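Local coordinates for MdbA (Actinomyces oris, PDB 4Z7X), which probably catalyses disulfide bond formation in exported proteins as a thiol-disulfide oxidoreductase linked to sortase-mediated pilus assembly, at residues Phe131-Gln136 with Glu149-Ala154; Leu94-Leu99 with Gly178-Leu183; Glu186-Lys189 with Gly195-Thr198. One frame throughout, in Å; residues are numbered along the deposited sequence. Where two conformers were deposited one is given.

Contact 1. Residues Phe131-Gln136 with Glu149-Ala154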
loop_
_atom_site.group_PDB
_atom_site.type_symbol
_atom_site.label_atom_id
_atom_site.label_comp_id
_atom_site.label_asym_id
_atom_site.label_seq_id
_atom_site.Cartn_x
_atom_site.Cartn_y
_atom_site.Cartn_z
ATOM N N PHE A 131 7.899 -1.871 4.692
ATOM C CA PHE A 131 8.097 -0.613 5.403
ATOM C C PHE A 131 8.953 -0.796 6.653
ATOM O O PHE A 131 9.710 0.088 7.007
ATOM C CB PHE A 131 6.771 0.044 5.762
ATOM C CG PHE A 131 6.295 1.047 4.744
ATOM C CD1 PHE A 131 7.101 2.109 4.403
ATOM C CD2 PHE A 131 5.091 0.902 4.058
ATOM C CE1 PHE A 131 6.687 3.063 3.491
ATOM C CE2 PHE A 131 4.665 1.868 3.168
ATOM C CZ PHE A 131 5.478 2.945 2.870
ATOM N N GLU A 132 8.841 -1.934 7.315
ATOM C CA GLU A 132 9.636 -2.227 8.519
ATOM C C GLU A 132 11.122 -2.246 8.178
ATOM O O GLU A 132 11.969 -1.819 8.959
ATOM C CB GLU A 132 9.183 -3.580 9.116
ATOM C CG GLU A 132 9.850 -3.978 10.423
ATOM C CD GLU A 132 9.055 -5.049 11.161
ATOM O OE1 GLU A 132 7.954 -5.428 10.699
ATOM O OE2 GLU A 132 9.537 -5.537 12.191
ATOM N N ILE A 133 11.447 -2.772 7.006
ATOM C CA ILE A 133 12.860 -2.755 6.565
ATOM C C ILE A 133 13.377 -1.297 6.559
ATOM O O ILE A 133 14.464 -0.987 7.067
ATOM C CB ILE A 133 13.055 -3.372 5.149
ATOM C CG1 ILE A 133 12.883 -4.874 5.185
ATOM C CG2 ILE A 133 14.428 -3.081 4.575
ATOM C CD1 ILE A 133 12.882 -5.532 3.824
ATOM N N PHE A 134 12.593 -0.415 5.964
ATOM C CA PHE A 134 12.986 0.966 5.821
ATOM C C PHE A 134 13.065 1.622 7.192
ATOM O O PHE A 134 14.024 2.321 7.486
ATOM C CB PHE A 134 11.996 1.697 4.901
ATOM C CG PHE A 134 12.481 3.031 4.418
ATOM C CD1 PHE A 134 13.178 3.140 3.223
ATOM C CD2 PHE A 134 12.241 4.173 5.141
ATOM C CE1 PHE A 134 13.630 4.364 2.773
ATOM C CE2 PHE A 134 12.693 5.409 4.695
ATOM C CZ PHE A 134 13.386 5.505 3.506
ATOM N N SER A 135 12.064 1.384 8.042
ATOM C CA SER A 135 12.107 1.947 9.377
ATOM C C SER A 135 13.334 1.496 10.159
ATOM O O SER A 135 13.978 2.281 10.846
ATOM C CB SER A 135 10.856 1.567 10.173
ATOM O OG SER A 135 9.728 2.176 9.646
ATOM N N GLN A 136 13.665 0.220 10.080
ATOM C CA GLN A 136 14.814 -0.252 10.820
ATOM C C GLN A 136 16.097 0.419 10.253
ATOM O O GLN A 136 17.029 0.808 11.013
ATOM C CB GLN A 136 14.883 -1.783 10.779
ATOM C CG GLN A 136 13.825 -2.442 11.672
ATOM C CD GLN A 136 13.996 -2.085 13.146
ATOM O OE1 GLN A 136 15.063 -2.274 13.729
ATOM N NE2 GLN A 136 12.946 -1.547 13.741
ATOM N N GLU A 149 17.369 -9.678 -1.381
ATOM C CA GLU A 149 17.548 -10.717 -0.385
ATOM C C GLU A 149 16.842 -10.342 0.920
ATOM O O GLU A 149 16.236 -11.185 1.549
ATOM C CB GLU A 149 19.047 -10.948 -0.162
ATOM C CG GLU A 149 19.727 -11.552 -1.396
ATOM C CD GLU A 149 19.860 -10.647 -2.645
ATOM O OE1 GLU A 149 20.091 -9.411 -2.510
ATOM O OE2 GLU A 149 19.761 -11.194 -3.795
ATOM N N GLY A 150 16.855 -9.046 1.254
ATOM C CA GLY A 150 16.150 -8.526 2.407
ATOM C C GLY A 150 14.654 -8.678 2.241
ATOM O O GLY A 150 13.945 -8.990 3.190
ATOM N N LEU A 151 14.150 -8.419 1.043
ATOM C CA LEU A 151 12.710 -8.625 0.794
ATOM C C LEU A 151 12.315 -10.088 0.814
ATOM O O LEU A 151 11.222 -10.402 1.227
ATOM C CB LEU A 151 12.273 -7.995 -0.522
ATOM C CG LEU A 151 12.306 -6.451 -0.536
ATOM C CD1 LEU A 151 12.311 -5.903 -1.947
ATOM C CD2 LEU A 151 11.138 -5.904 0.308
ATOM N N VAL A 152 13.176 -10.969 0.333
ATOM C CA VAL A 152 12.938 -12.417 0.462
ATOM C C VAL A 152 12.819 -12.754 1.968
ATOM O O VAL A 152 11.919 -13.466 2.396
ATOM C CB VAL A 152 14.045 -13.219 -0.213
ATOM C CG1 VAL A 152 13.915 -14.693 0.113
ATOM C CG2 VAL A 152 13.981 -13.047 -1.755
ATOM N N ALA A 153 13.708 -12.201 2.766
ATOM C CA ALA A 153 13.659 -12.455 4.209
ATOM C C ALA A 153 12.393 -11.891 4.837
ATOM O O ALA A 153 11.777 -12.543 5.672
ATOM C CB ALA A 153 14.904 -11.955 4.884
ATOM N N ALA A 154 11.952 -10.712 4.404
ATOM C CA ALA A 154 10.714 -10.148 4.901
ATOM C C ALA A 154 9.519 -11.011 4.488
ATOM O O ALA A 154 8.572 -11.191 5.244
ATOM C CB ALA A 154 10.533 -8.746 4.382
#

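Contact 2. Residues Leu94-Leu99 with Gly178-Leu183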
loop_
_atom_site.group_PDB
_atom_site.type_symbol
_atom_site.label_atom_id
_atom_site.label_comp_id
_atom_site.label_asym_id
_atom_site.label_seq_id
_atom_site.Cartn_x
_atom_site.Cartn_y
_atom_site.Cartn_z
ATOM N N LEU A 94 -4.879 1.257 -1.142
ATOM C CA LEU A 94 -3.459 1.609 -1.095
ATOM C C LEU A 94 -3.031 2.076 -2.464
ATOM O O LEU A 94 -3.245 1.375 -3.432
ATOM C CB LEU A 94 -2.605 0.432 -0.644
ATOM C CG LEU A 94 -2.859 -0.049 0.790
ATOM C CD1 LEU A 94 -2.002 -1.251 1.135
ATOM C CD2 LEU A 94 -2.646 1.036 1.794
ATOM N N HIS A 95 -2.456 3.285 -2.512
ATOM C CA HIS A 95 -2.080 3.944 -3.773
ATOM C C HIS A 95 -0.568 4.186 -3.795
ATOM O O HIS A 95 -0.095 5.108 -3.145
ATOM C CB HIS A 95 -2.768 5.296 -3.931
ATOM C CG HIS A 95 -4.261 5.269 -3.941
ATOM N ND1 HIS A 95 -5.010 5.539 -5.074
ATOM C CD2 HIS A 95 -5.154 5.067 -2.937
ATOM C CE1 HIS A 95 -6.298 5.500 -4.765
ATOM N NE2 HIS A 95 -6.414 5.233 -3.472
ATOM N N PRO A 96 0.189 3.374 -4.553
ATOM C CA PRO A 96 1.642 3.497 -4.558
ATOM C C PRO A 96 2.099 4.576 -5.524
ATOM O O PRO A 96 1.471 4.797 -6.541
ATOM C CB PRO A 96 2.090 2.124 -5.063
ATOM C CG PRO A 96 1.012 1.747 -6.026
ATOM C CD PRO A 96 -0.259 2.269 -5.409
ATOM N N CYS A 97 3.199 5.226 -5.190
ATOM C CA CYS A 97 3.926 6.060 -6.131
ATOM C C CYS A 97 5.422 6.062 -5.878
ATOM O O CYS A 97 5.903 5.450 -4.943
ATOM C CB CYS A 97 3.339 7.480 -6.116
ATOM S SG CYS A 97 3.749 8.404 -4.628
ATOM N N LYS A 98 6.153 6.742 -6.747
ATOM C CA LYS A 98 7.596 6.853 -6.653
ATOM C C LYS A 98 7.980 8.336 -6.598
ATOM O O LYS A 98 8.907 8.785 -7.290
ATOM C CB LYS A 98 8.232 6.121 -7.845
ATOM C CG LYS A 98 9.741 5.901 -7.779
ATOM C CD LYS A 98 10.228 4.924 -8.863
ATOM C CE LYS A 98 11.736 4.926 -9.002
ATOM N NZ LYS A 98 12.250 4.096 -10.124
ATOM N N LEU A 99 7.289 9.089 -5.753
ATOM C CA LEU A 99 7.509 10.528 -5.671
ATOM C C LEU A 99 8.970 10.890 -5.399
ATOM O O LEU A 99 9.484 11.838 -5.963
ATOM C CB LEU A 99 6.610 11.091 -4.568
ATOM C CG LEU A 99 6.654 12.595 -4.363
ATOM C CD1 LEU A 99 6.173 13.313 -5.627
ATOM C CD2 LEU A 99 5.791 12.982 -3.194
ATOM N N GLY A 178 7.312 -2.567 -13.997
ATOM C CA GLY A 178 7.620 -1.165 -14.279
ATOM C C GLY A 178 6.445 -0.369 -14.735
ATOM O O GLY A 178 6.380 0.808 -14.455
ATOM N N LYS A 179 5.516 -1.003 -15.460
ATOM C CA LYS A 179 4.300 -0.290 -15.875
ATOM C C LYS A 179 3.436 0.122 -14.695
ATOM O O LYS A 179 2.779 1.177 -14.702
ATOM C CB LYS A 179 3.434 -1.123 -16.835
ATOM C CG LYS A 179 4.012 -1.211 -18.231
ATOM C CD LYS A 179 3.176 -2.142 -19.121
ATOM C CE LYS A 179 1.716 -1.755 -19.253
ATOM N NZ LYS A 179 1.010 -2.744 -20.139
ATOM N N TRP A 180 3.457 -0.692 -13.665
ATOM C CA TRP A 180 2.681 -0.373 -12.464
ATOM C C TRP A 180 3.276 0.834 -11.752
ATOM O O TRP A 180 2.563 1.720 -11.300
ATOM C CB TRP A 180 2.693 -1.573 -11.513
ATOM C CG TRP A 180 1.858 -1.421 -10.282
ATOM C CD1 TRP A 180 0.745 -0.680 -10.132
ATOM C CD2 TRP A 180 2.100 -2.045 -9.028
ATOM N NE1 TRP A 180 0.240 -0.819 -8.851
ATOM C CE2 TRP A 180 1.055 -1.670 -8.161
ATOM C CE3 TRP A 180 3.069 -2.923 -8.559
ATOM C CZ2 TRP A 180 0.990 -2.088 -6.845
ATOM C CZ3 TRP A 180 3.009 -3.336 -7.244
ATOM C CH2 TRP A 180 1.969 -2.951 -6.414
ATOM N N VAL A 181 4.594 0.855 -11.630
ATOM C CA VAL A 181 5.305 1.991 -11.030
ATOM C C VAL A 181 4.964 3.279 -11.805
ATOM O O VAL A 181 4.586 4.297 -11.224
ATOM C CB VAL A 181 6.820 1.735 -11.020
ATOM C CG1 VAL A 181 7.587 2.925 -10.506
ATOM C CG2 VAL A 181 7.152 0.475 -10.229
ATOM N N LYS A 182 5.043 3.205 -13.139
ATOM C CA LYS A 182 4.731 4.355 -13.960
ATOM C C LYS A 182 3.258 4.817 -13.741
ATOM O O LYS A 182 2.973 6.019 -13.654
ATOM C CB LYS A 182 5.038 4.041 -15.442
ATOM C CG LYS A 182 6.541 4.000 -15.722
ATOM C CD LYS A 182 6.968 3.805 -17.193
ATOM C CE LYS A 182 7.344 2.364 -17.569
ATOM N NZ LYS A 182 8.787 1.996 -17.369
ATOM N N LEU A 183 2.342 3.877 -13.640
ATOM C CA LEU A 183 0.927 4.217 -13.489
ATOM C C LEU A 183 0.680 4.896 -12.141
ATOM O O LEU A 183 -0.124 5.837 -12.046
ATOM C CB LEU A 183 0.056 2.965 -13.619
ATOM C CG LEU A 183 -1.443 3.168 -13.566
ATOM C CD1 LEU A 183 -1.958 4.023 -14.724
ATOM C CD2 LEU A 183 -2.133 1.808 -13.629
#

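Contact 3. Residues Glu186-Lys189 with Gly195-Thr198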
loop_
_atom_site.group_PDB
_atom_site.type_symbol
_atom_site.label_atom_id
_atom_site.label_comp_id
_atom_site.label_asym_id
_atom_site.label_seq_id
_atom_site.Cartn_x
_atom_site.Cartn_y
_atom_site.Cartn_z
ATOM N N GLU A 186 1.706 8.336 -12.487
ATOM C CA GLU A 186 0.760 9.031 -13.361
ATOM C C GLU A 186 -0.497 9.439 -12.601
ATOM O O GLU A 186 -1.018 10.546 -12.770
ATOM C CB GLU A 186 0.402 8.151 -14.568
ATOM C CG GLU A 186 -0.512 8.832 -15.571
ATOM C CD GLU A 186 -0.966 7.960 -16.718
ATOM O OE1 GLU A 186 -0.618 6.754 -16.776
ATOM O OE2 GLU A 186 -1.722 8.498 -17.561
ATOM N N ALA A 187 -0.999 8.530 -11.789
ATOM C CA ALA A 187 -2.212 8.767 -11.025
ATOM C C ALA A 187 -2.001 9.840 -9.936
ATOM O O ALA A 187 -2.859 10.690 -9.686
ATOM C CB ALA A 187 -2.730 7.473 -10.436
ATOM N N PHE A 188 -0.847 9.788 -9.280
ATOM C CA PHE A 188 -0.521 10.736 -8.244
ATOM C C PHE A 188 -0.445 12.136 -8.862
ATOM O O PHE A 188 -1.039 13.085 -8.341
ATOM C CB PHE A 188 0.815 10.355 -7.598
ATOM C CG PHE A 188 1.205 11.203 -6.439
ATOM C CD1 PHE A 188 0.804 10.866 -5.157
ATOM C CD2 PHE A 188 1.951 12.360 -6.626
ATOM C CE1 PHE A 188 1.132 11.647 -4.072
ATOM C CE2 PHE A 188 2.324 13.147 -5.542
ATOM C CZ PHE A 188 1.906 12.795 -4.269
ATOM N N LYS A 189 0.213 12.239 -10.032
ATOM C CA LYS A 189 0.338 13.527 -10.740
ATOM C C LYS A 189 -0.987 14.060 -11.216
ATOM O O LYS A 189 -1.220 15.277 -11.141
ATOM C CB LYS A 189 1.296 13.452 -11.943
ATOM C CG LYS A 189 1.542 14.817 -12.608
ATOM C CD LYS A 189 1.683 14.728 -14.122
ATOM C CE LYS A 189 0.811 15.765 -14.827
ATOM N NZ LYS A 189 0.924 15.717 -16.318
ATOM N N GLY A 195 2.340 15.653 -1.632
ATOM C CA GLY A 195 3.343 14.916 -0.903
ATOM C C GLY A 195 2.843 13.558 -0.462
ATOM O O GLY A 195 1.696 13.182 -0.739
ATOM N N THR A 196 3.704 12.835 0.251
ATOM C CA THR A 196 3.329 11.541 0.836
ATOM C C THR A 196 3.638 11.509 2.358
ATOM O O THR A 196 4.553 12.170 2.822
ATOM C CB THR A 196 4.046 10.342 0.194
ATOM O OG1 THR A 196 5.456 10.565 0.212
ATOM C CG2 THR A 196 3.607 10.158 -1.232
ATOM N N PRO A 197 2.842 10.799 3.144
ATOM C CA PRO A 197 1.558 10.249 2.718
ATOM C C PRO A 197 0.507 11.326 2.452
ATOM O O PRO A 197 0.634 12.442 2.928
ATOM C CB PRO A 197 1.144 9.392 3.916
ATOM C CG PRO A 197 1.785 10.034 5.076
ATOM C CD PRO A 197 3.060 10.648 4.606
ATOM N N THR A 198 -0.523 10.966 1.671
ATOM C CA THR A 198 -1.739 11.752 1.559
ATOM C C THR A 198 -2.861 10.780 1.871
ATOM O O THR A 198 -2.875 9.664 1.335
ATOM C CB THR A 198 -1.938 12.406 0.162
ATOM O OG1 THR A 198 -0.899 13.361 -0.084
ATOM C CG2 THR A 198 -3.271 13.102 0.122
#

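Contact 1. Residues Phe131-Gln136 with Glu149-Ala154
In the helical part of this thioredoxin-family protein, helix 123-140 meets helix 148-157 through I133, which reaches across to G150, L151 and A154. The short helical pieces run at 120° to each other with their axes 10.7 Å apart at closest approach, and I133 and G150 are the nearest pair of residues, their CA atoms 7.8 Å apart. One methyl does the touching. I133 CD1 rests 3.7 Å from G150 O in a van der Waals contact; that oxygen already accepts the i+4 helix bond from A154 N. With chi1 at -72° CG1 lies beside the backbone N, and the extended chi2 of 173° carries CD1 out to the neighbouring helix. Such helices, set into the thioredoxin fold ahead of its cis-proline loop, are a feature of DsbA-like oxidoreductases, which MdbA resembles in this respect. L151 comes in across I133 at about a right angle, its CD2 branch 3.9 Å from I133 CD1. From the next turn A154 CB approaches I133 CD1 at 4.0 Å. W104 of helix 103-118 packs against both I133 and L151, while M146 in the connecting loop also touches I133.

Contact 2. Residues Leu94-Leu99 with Gly178-Leu183
The chain running on from strand residues L94-P96 passes the first turns of helix 178-190, so that P96 and K98 meet W180 and V181 through side chains alone. The P96 and W180 side chains cross at about a right angle, and P96 CG meets the indole obliquely. P96 CG lies 3.9 Å from both W180 NE1 and W180 CZ2, at the CE2 corner between them. The indole gets there because CG of W180 is anti to the backbone N (chi1 -176°), which carries the ring from the helix toward P96. Its NE1 donates a hydrogen bond to A39 O, which helps fix the rotation of the buried ring and satisfies its polar atom. This is the central sheet of the thioredoxin fold with a helix laid against it: strand 91-96 lies between 41-43 and 58-63, and W180 also packs on M109, M112 and L116 of helix 103-118. Two residues on from P96, K98 sends an extended aliphatic chain past the helix. K98 CD touches V181 CG1 at 3.7 Å, the two side chains meeting at a slant. Past CD, K98 NZ hydrogen-bonds S106 OG and forms a salt bridge with E103 OE1, while the K98 backbone N bonds to D185 OD1 one turn along helix 178-190.

Contact 3. Residues Glu186-Lys189 with Gly195-Thr198
F188 points the far edge of its ring at the backbone of G195. The carbonyl oxygen G195 O lies near the ring plane, 3.6 Å from F188 CZ and 3.7 Å from F188 CE1, so the slightly positive C-H edge, not the electron-rich face, meets the oxygen. G195 N comes to 3.9 Å from the same F188 CZ. Beside this, T196 CG2 approaches F188 CE1 obliquely at 4.1 Å. A chi1 of -175° extends the side chain away from the backbone N, toward the loop, and chi2 of 89° sets the ring plane about perpendicular to the plane of CA, CB and CG. A leucine here, lacking the aromatic edge, would probably leave G195 O without its C-H neighbours and open a gap between helix and loop. T198 OG1 donates a 2.7 Å hydrogen bond to G195 O, tilted 34° from the carbonyl plane. That bond spans the turn around P197, which follows a cis peptide bond. A cis-proline here, facing the CxxC motif, is a hallmark of the thioredoxin fold: T196 packs on C67 and C70, the probable redox pair, and P197 on H69 and C70. Farther out, F188 is backed by L193 and Y62. The loop leads from helix 178-190 into strand 198-201, which pairs with strand 58-63 through T198 and Y62, with helix 68-86 beside T196 and P197.

Overall arrangement
Contacts 2 and 3 are neighbours, their centres 9 Å apart, and share helix 178-190: its first turns meet the 94-99 segment and a later turn meets the cis-proline loop. They touch directly where C97 SG packs 3.8 Å from T196 CG2 and L99 CD1 lies 3.9 Å from F188 CE2. T196 in turn reaches the CxxC cysteines, so contact 3 stands next to the probable active site. The W180 side chain of contact 2 is about 9 Å from the bound cyclohexylamino sulfonic acid. Contact 1 lies apart in the helical region, its centre 19 Å from that of contact 2 and 23 Å from that of contact 3, although F131 in its first segment packs on C70.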